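PDB 3LW3: HP0420 homologue from Helicobacter felis, which is of unknown function but adopts a hotdog fold, an architecture shared with many thioesterases and dehydratases that act on acyl thioesters. Local coordinates for residues Glu14-Cys19 with Ala71-Asn76; Ala67-Leu72 with Phe128-Phe133. All blocks are in the same frame, centred on the assembly; numbering follows the deposited sequence.

Contact 1. Residues Glu14-Cys19 with Ala71-Asn76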
ATOM      1  N   GLU B  14      14.669  17.318   4.371  1.00 30.91           N
ATOM      2  CA  GLU B  14      15.229  17.779   5.628  1.00 34.00           C
ATOM      3  C   GLU B  14      14.176  17.868   6.756  1.00 33.09           C
ATOM      4  O   GLU B  14      14.440  17.389   7.860  1.00 33.36           O
ATOM      5  CB  GLU B  14      15.983  19.116   5.450  1.00 36.41           C
ATOM      6  CG  GLU B  14      16.889  19.521   6.632  1.00 37.60           C
ATOM      7  CD  GLU B  14      18.171  18.724   6.679  1.00 39.68           C
ATOM      8  OE1 GLU B  14      18.790  18.537   5.606  1.00 41.08           O
ATOM      9  OE2 GLU B  14      18.570  18.287   7.780  1.00 40.86           O
ATOM     10  N   GLY B  15      12.998  18.454   6.506  1.00 30.71           N
ATOM     11  CA  GLY B  15      12.006  18.592   7.577  1.00 28.96           C
ATOM     12  C   GLY B  15      11.003  17.430   7.677  1.00 27.54           C
ATOM     13  O   GLY B  15       9.993  17.474   8.418  1.00 24.78           O
ATOM     14  N   LEU B  16      11.282  16.366   6.935  1.00 26.03           N
ATOM     15  CA  LEU B  16      10.343  15.236   6.897  1.00 25.48           C
ATOM     16  C   LEU B  16      10.669  14.294   8.061  1.00 26.39           C
ATOM     17  O   LEU B  16      11.792  13.762   8.155  1.00 27.17           O
ATOM     18  CB  LEU B  16      10.442  14.528   5.563  1.00 25.61           C
ATOM     19  CG  LEU B  16       9.437  13.399   5.422  1.00 23.34           C
ATOM     20  CD1 LEU B  16       8.083  14.016   5.233  1.00 23.56           C
ATOM     21  CD2 LEU B  16       9.828  12.537   4.244  1.00 25.20           C
ATOM     22  N   LEU B  17       9.705  14.124   8.959  1.00 23.97           N
ATOM     23  CA  LEU B  17       9.868  13.346  10.184  1.00 23.51           C
ATOM     24  C   LEU B  17       9.430  11.898  10.071  1.00 25.85           C
ATOM     25  O   LEU B  17       9.801  11.074  10.912  1.00 27.79           O
ATOM     26  CB  LEU B  17       9.065  14.000  11.317  1.00 25.77           C
ATOM     27  CG  LEU B  17       9.361  15.482  11.609  1.00 24.85           C
ATOM     28  CD1 LEU B  17       8.780  15.860  12.971  1.00 26.46           C
ATOM     29  CD2 LEU B  17      10.852  15.740  11.525  1.00 26.97           C
ATOM     30  N   VAL B  18       8.622  11.577   9.060  1.00 22.15           N
ATOM     31  CA  VAL B  18       8.011  10.259   8.958  1.00 23.95           C
ATOM     32  C   VAL B  18       8.736   9.371   7.932  1.00 23.01           C
ATOM     33  O   VAL B  18       9.361   9.853   7.001  1.00 24.22           O
ATOM     34  CB  VAL B  18       6.487  10.422   8.654  1.00 23.24           C
ATOM     35  CG1 VAL B  18       6.303  10.942   7.246  1.00 24.07           C
ATOM     36  CG2 VAL B  18       5.713   9.139   8.956  1.00 25.70           C
ATOM     37  N   CYS B  19       8.634   8.059   8.112  1.00 24.31           N
ATOM     38  CA  CYS B  19       9.239   7.086   7.205  1.00 25.66           C
ATOM     39  C   CYS B  19      10.702   7.373   6.875  1.00 23.74           C
ATOM     40  O   CYS B  19      11.113   7.408   5.724  1.00 22.92           O
ATOM     41  CB  CYS B  19       8.406   6.905   5.934  1.00 24.52           C
ATOM     42  SG  CYS B  19       6.821   5.963   6.247  1.00 27.08           S
ATOM     43  N   ALA B  71       1.486  14.198   4.921  1.00 14.77           N
ATOM     44  CA  ALA B  71       0.562  15.293   5.193  1.00 15.72           C
ATOM     45  C   ALA B  71       0.493  15.617   6.691  1.00 16.98           C
ATOM     46  O   ALA B  71       0.344  16.787   7.060  1.00 18.69           O
ATOM     47  CB  ALA B  71      -0.878  14.926   4.683  1.00 16.88           C
ATOM     48  N   LEU B  72       0.547  14.574   7.512  1.00 18.41           N
ATOM     49  CA  LEU B  72       0.535  14.739   8.974  1.00 19.05           C
ATOM     50  C   LEU B  72       1.965  14.969   9.514  1.00 20.00           C
ATOM     51  O   LEU B  72       2.177  15.790  10.421  1.00 20.28           O
ATOM     52  CB  LEU B  72      -0.094  13.520   9.644  1.00 17.36           C
ATOM     53  CG  LEU B  72      -0.144  13.569  11.159  1.00 19.67           C
ATOM     54  CD1 LEU B  72      -0.974  14.765  11.520  1.00 22.70           C
ATOM     55  CD2 LEU B  72      -0.752  12.281  11.621  1.00 22.57           C
ATOM     56  N   ASN B  73       2.941  14.264   8.938  1.00 18.77           N
ATOM     57  CA  ASN B  73       4.361  14.438   9.228  1.00 19.90           C
ATOM     58  C   ASN B  73       4.706  14.358  10.725  1.00 21.66           C
ATOM     59  O   ASN B  73       5.384  15.223  11.246  1.00 23.01           O
ATOM     60  CB  ASN B  73       4.896  15.755   8.630  1.00 18.95           C
ATOM     61  CG  ASN B  73       6.418  15.846   8.663  1.00 20.65           C
ATOM     62  OD1 ASN B  73       6.971  16.945   8.753  1.00 24.18           O
ATOM     63  ND2 ASN B  73       7.097  14.712   8.645  1.00 19.47           N
ATOM     64  N   LYS B  74       4.225  13.324  11.395  1.00 21.34           N
ATOM     65  CA  LYS B  74       4.533  13.084  12.802  1.00 25.23           C
ATOM     66  C   LYS B  74       5.411  11.846  13.004  1.00 28.22           C
ATOM     67  O   LYS B  74       5.139  10.759  12.452  1.00 27.91           O
ATOM     68  CB  LYS B  74       3.258  12.917  13.617  1.00 25.04           C
ATOM     69  CG  LYS B  74       2.335  14.096  13.541  1.00 27.20           C
ATOM     70  CD  LYS B  74       2.379  14.908  14.846  1.00 31.82           C
ATOM     71  CE  LYS B  74       2.220  16.422  14.607  1.00 32.56           C
ATOM     72  NZ  LYS B  74       0.809  16.876  14.694  1.00 35.40           N
ATOM     73  N   LYS B  75       6.430  12.022  13.850  1.00 30.08           N
ATOM     74  CA  LYS B  75       7.407  10.990  14.199  1.00 32.39           C
ATOM     75  C   LYS B  75       6.776   9.596  14.427  1.00 31.92           C
ATOM     76  O   LYS B  75       6.907   8.656  13.596  1.00 34.52           O
ATOM     77  CB  LYS B  75       8.153  11.475  15.465  1.00 34.17           C
ATOM     78  CG  LYS B  75       9.390  10.653  15.916  1.00 40.24           C
ATOM     79  CD  LYS B  75      10.073  11.283  17.174  1.00 41.39           C
ATOM     80  CE  LYS B  75      10.881  10.236  17.988  1.00 44.60           C
ATOM     81  NZ  LYS B  75      11.802  10.835  19.018  1.00 46.53           N
ATOM     82  N   ASN B  76       6.083   9.454  15.536  1.00 29.27           N
ATOM     83  CA  ASN B  76       5.616   8.135  15.931  1.00 29.94           C
ATOM     84  C   ASN B  76       4.208   7.850  15.414  1.00 27.54           C
ATOM     85  O   ASN B  76       3.291   7.680  16.183  1.00 27.71           O
ATOM     86  CB  ASN B  76       5.675   8.021  17.456  1.00 31.28           C
ATOM     87  CG  ASN B  76       7.090   8.247  18.006  1.00 35.43           C
ATOM     88  OD1 ASN B  76       8.059   7.676  17.491  1.00 35.48           O
ATOM     89  ND2 ASN B  76       7.216   9.094  19.055  1.00 36.80           N
TER

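Contact 2. Residues Ala67-Leu72 with Phe128-Phe133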
ATOM      1  N   ALA B  67       2.114   9.530   0.784  1.00 13.77           N
ATOM      2  CA  ALA B  67       1.516  10.909   0.756  1.00 14.28           C
ATOM      3  C   ALA B  67       0.747  11.210   2.073  1.00 14.49           C
ATOM      4  O   ALA B  67       0.923  12.277   2.698  1.00 14.87           O
ATOM      5  CB  ALA B  67       0.543  11.117  -0.407  1.00 15.16           C
ATOM      6  N   ALA B  68      -0.121  10.266   2.446  1.00 15.13           N
ATOM      7  CA  ALA B  68      -0.955  10.398   3.658  1.00 15.01           C
ATOM      8  C   ALA B  68      -0.068  10.656   4.896  1.00 16.18           C
ATOM      9  O   ALA B  68      -0.295  11.601   5.636  1.00 16.14           O
ATOM     10  CB  ALA B  68      -1.803   9.157   3.842  1.00 15.42           C
ATOM     11  N   LEU B  69       0.960   9.832   5.105  1.00 14.93           N
ATOM     12  CA  LEU B  69       1.881  10.005   6.252  1.00 16.63           C
ATOM     13  C   LEU B  69       2.577  11.372   6.193  1.00 16.49           C
ATOM     14  O   LEU B  69       2.712  12.033   7.210  1.00 17.78           O
ATOM     15  CB  LEU B  69       2.871   8.845   6.330  1.00 16.07           C
ATOM     16  CG  LEU B  69       2.214   7.551   6.823  1.00 18.17           C
ATOM     17  CD1 LEU B  69       3.015   6.219   6.538  1.00 19.64           C
ATOM     18  CD2 LEU B  69       1.959   7.705   8.327  1.00 18.89           C
ATOM     19  N   CYS B  70       3.005  11.802   5.004  1.00 15.34           N
ATOM     20  CA  CYS B  70       3.671  13.093   4.866  1.00 16.43           C
ATOM     21  C   CYS B  70       2.776  14.313   5.164  1.00 16.57           C
ATOM     22  O   CYS B  70       3.262  15.356   5.635  1.00 17.39           O
ATOM     23  CB  CYS B  70       4.281  13.230   3.478  1.00 17.60           C
ATOM     24  SG  CYS B  70       5.641  12.125   3.151  1.00 17.50           S
ATOM     25  N   ALA B  71       1.486  14.198   4.921  1.00 14.77           N
ATOM     26  CA  ALA B  71       0.562  15.293   5.193  1.00 15.72           C
ATOM     27  C   ALA B  71       0.493  15.617   6.691  1.00 16.98           C
ATOM     28  O   ALA B  71       0.344  16.787   7.060  1.00 18.69           O
ATOM     29  CB  ALA B  71      -0.878  14.926   4.683  1.00 16.88           C
ATOM     30  N   LEU B  72       0.547  14.574   7.512  1.00 18.41           N
ATOM     31  CA  LEU B  72       0.535  14.739   8.974  1.00 19.05           C
ATOM     32  C   LEU B  72       1.965  14.969   9.514  1.00 20.00           C
ATOM     33  O   LEU B  72       2.177  15.790  10.421  1.00 20.28           O
ATOM     34  CB  LEU B  72      -0.094  13.520   9.644  1.00 17.36           C
ATOM     35  CG  LEU B  72      -0.144  13.569  11.159  1.00 19.67           C
ATOM     36  CD1 LEU B  72      -0.974  14.765  11.520  1.00 22.70           C
ATOM     37  CD2 LEU B  72      -0.752  12.281  11.621  1.00 22.57           C
ATOM     38  N   PHE B 128      -7.330   7.519   4.685  1.00 15.46           N
ATOM     39  CA  PHE B 128      -6.400   6.779   5.534  1.00 16.13           C
ATOM     40  C   PHE B 128      -6.604   7.234   6.979  1.00 19.46           C
ATOM     41  O   PHE B 128      -6.771   8.421   7.231  1.00 19.02           O
ATOM     42  CB  PHE B 128      -4.950   7.064   5.129  1.00 17.49           C
ATOM     43  CG  PHE B 128      -4.626   6.566   3.748  1.00 16.40           C
ATOM     44  CD1 PHE B 128      -3.968   5.371   3.578  1.00 16.53           C
ATOM     45  CD2 PHE B 128      -5.075   7.277   2.620  1.00 16.58           C
ATOM     46  CE1 PHE B 128      -3.728   4.880   2.293  1.00 15.80           C
ATOM     47  CE2 PHE B 128      -4.836   6.812   1.347  1.00 15.75           C
ATOM     48  CZ  PHE B 128      -4.192   5.590   1.184  1.00 15.33           C
ATOM     49  N   GLU B 129      -6.559   6.306   7.911  1.00 16.96           N
ATOM     50  CA  GLU B 129      -6.633   6.660   9.319  1.00 19.53           C
ATOM     51  C   GLU B 129      -5.218   6.438   9.842  1.00 18.99           C
ATOM     52  O   GLU B 129      -4.592   5.397   9.541  1.00 19.92           O
ATOM     53  CB  GLU B 129      -7.632   5.789  10.074  1.00 19.61           C
ATOM     54  CG  GLU B 129      -8.999   5.697   9.405  1.00 22.98           C
ATOM     55  CD  GLU B 129      -9.769   6.996   9.402  1.00 27.11           C
ATOM     56  OE1 GLU B 129      -9.557   7.779  10.358  1.00 28.75           O
ATOM     57  OE2 GLU B 129     -10.587   7.237   8.445  1.00 31.91           O
ATOM     58  N   ILE B 130      -4.705   7.416  10.599  1.00 17.83           N
ATOM     59  CA  ILE B 130      -3.368   7.380  11.121  1.00 17.42           C
ATOM     60  C   ILE B 130      -3.408   7.533  12.619  1.00 20.88           C
ATOM     61  O   ILE B 130      -4.117   8.404  13.102  1.00 22.95           O
ATOM     62  CB  ILE B 130      -2.450   8.468  10.482  1.00 19.63           C
ATOM     63  CG1 ILE B 130      -2.302   8.227   8.946  1.00 19.15           C
ATOM     64  CG2 ILE B 130      -1.131   8.529  11.240  1.00 22.04           C
ATOM     65  CD1 ILE B 130      -1.632   9.368   8.201  1.00 22.93           C
ATOM     66  N   LEU B 131      -2.697   6.662  13.341  1.00 20.17           N
ATOM     67  CA  LEU B 131      -2.580   6.747  14.812  1.00 23.63           C
ATOM     68  C   LEU B 131      -1.221   7.353  15.216  1.00 24.99           C
ATOM     69  O   LEU B 131      -0.182   7.057  14.590  1.00 23.97           O
ATOM     70  CB  LEU B 131      -2.726   5.371  15.471  1.00 25.52           C
ATOM     71  CG  LEU B 131      -3.999   4.559  15.246  1.00 25.44           C
ATOM     72  CD1 LEU B 131      -3.975   3.294  16.095  1.00 29.63           C
ATOM     73  CD2 LEU B 131      -5.276   5.387  15.492  1.00 26.15           C
ATOM     74  N   VAL B 132      -1.218   8.184  16.263  1.00 26.22           N
ATOM     75  CA  VAL B 132       0.019   8.795  16.712  1.00 28.33           C
ATOM     76  C   VAL B 132       0.250   8.349  18.139  1.00 30.56           C
ATOM     77  O   VAL B 132      -0.663   8.389  18.947  1.00 32.35           O
ATOM     78  CB  VAL B 132      -0.035  10.322  16.618  1.00 28.83           C
ATOM     79  CG1 VAL B 132       1.236  10.928  17.171  1.00 30.82           C
ATOM     80  CG2 VAL B 132      -0.246  10.765  15.153  1.00 25.40           C
ATOM     81  N   PHE B 133       1.458   7.885  18.424  1.00 32.79           N
ATOM     82  CA  PHE B 133       1.840   7.400  19.753  1.00 33.97           C
ATOM     83  C   PHE B 133       2.828   8.334  20.431  1.00 36.46           C
ATOM     84  O   PHE B 133       3.562   9.068  19.754  1.00 35.50           O
ATOM     85  CB  PHE B 133       2.494   6.034  19.624  1.00 33.20           C
ATOM     86  CG  PHE B 133       1.674   5.074  18.853  1.00 34.96           C
ATOM     87  CD1 PHE B 133       1.731   5.067  17.466  1.00 33.38           C
ATOM     88  CD2 PHE B 133       0.806   4.216  19.504  1.00 36.17           C
ATOM     89  CE1 PHE B 133       0.930   4.191  16.737  1.00 33.68           C
ATOM     90  CE2 PHE B 133       0.003   3.332  18.796  1.00 36.63           C
ATOM     91  CZ  PHE B 133       0.071   3.308  17.402  1.00 34.39           C
TER

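Contact 1. Residues Glu14-Cys19 with Ala71-Asn76
The irregular segment 14-19 runs past the end of helix 57-72 and comes closest at L17 and K75, whose CA atoms are 5.3 Å apart. In the hotdog fold this helix is the central "sausage", and the contact illustrates how the chain before the first strand can be laid over its exit. N73 is the first residue beyond the helix and has a positive phi of 53°. Its CG is anti to the backbone N (chi1 -168°), and the amide beyond it reaches the backbone between G15 and V18. As modelled, ND2 of N73 lies 2.7 Å from N of L17, while OD1 of N73 lies 3.1 Å from O of G15. These like-with-like pairings suggest that the amide is turned over; with it turned back, either approach may be a hydrogen bond. The L17 side chain crosses that of N73 at about a right angle, and its CD1 lies 3.9 Å from O of N73. L16 directs its CB away from the helix exit, but its CD1 comes back beside the N73 amide, and the side chain also packs on C70 of the helix and on L30 and F33 of strand 29-34. At the end of the segment, C19 forms a disulfide with C50 of the second subunit. V18 completes the contact, with its CG2 methyl 3.9 Å from the backbone O of K74.

Contact 2. Residues Ala67-Leu72 with Phe128-Phe133
The backbone N of A71 is shared between two acceptors near the helix end, O of A67 at 3.0 Å and, more weakly, O of A68 at 3.2 Å. The second of these oxygens faces the strand, where the CD1 methyl of I130 approaches O of A68 to 3.7 Å. The axes of helix 67-72 and strand 128-132 approach to 9.5 Å and are inclined at 50°, a spacing bridged largely by apolar side chains. F128, I130 and V132, every second residue of the strand, direct their CB atoms at the helix. CB of A68 meets the F128 ring obliquely, in an off-centre CH-pi contact, 4.3 Å from the ring centroid and 29° off the normal. In I130, CD1 is anti to CA (chi2 170°), and this extended end also meets CD2 of L69 at 4.0 Å, the two side chains crossing obliquely. The other branch of I130 serves L72: its CG2 lies 3.8 Å from CD2 of L72 as the side chains slide past each other in opposite directions. That same leucine methyl then meets CG2 of V132, tip to tip, at 3.9 Å. Strand 109-118 continues the apolar surface, with V114 beside F128 and I112 beside I130, while L72 also reaches I102 of strand 96-105. An antiparallel sheet wrapped round a central helix, as here, is the arrangement of the hotdog fold.

How the contacts relate
The two contacts, with centres about 9 Å apart, occupy the C-terminal end of helix 57-72 and share A71 and L72. Along the chain the order is 14-19, 67-72, 71-76 and 128-133; in space the helix end lies between the region before the first strand and strand 121-132, the last in the chain. Contact 2 is buried between helix and sheet, whereas contact 1 lies at the surface. They also meet directly: V18 packs on L69, and N76 O probably accepts a hydrogen bond from F133 N, 2.9 Å away. Together they join hotdog core, helix exit and, through C19, the second subunit.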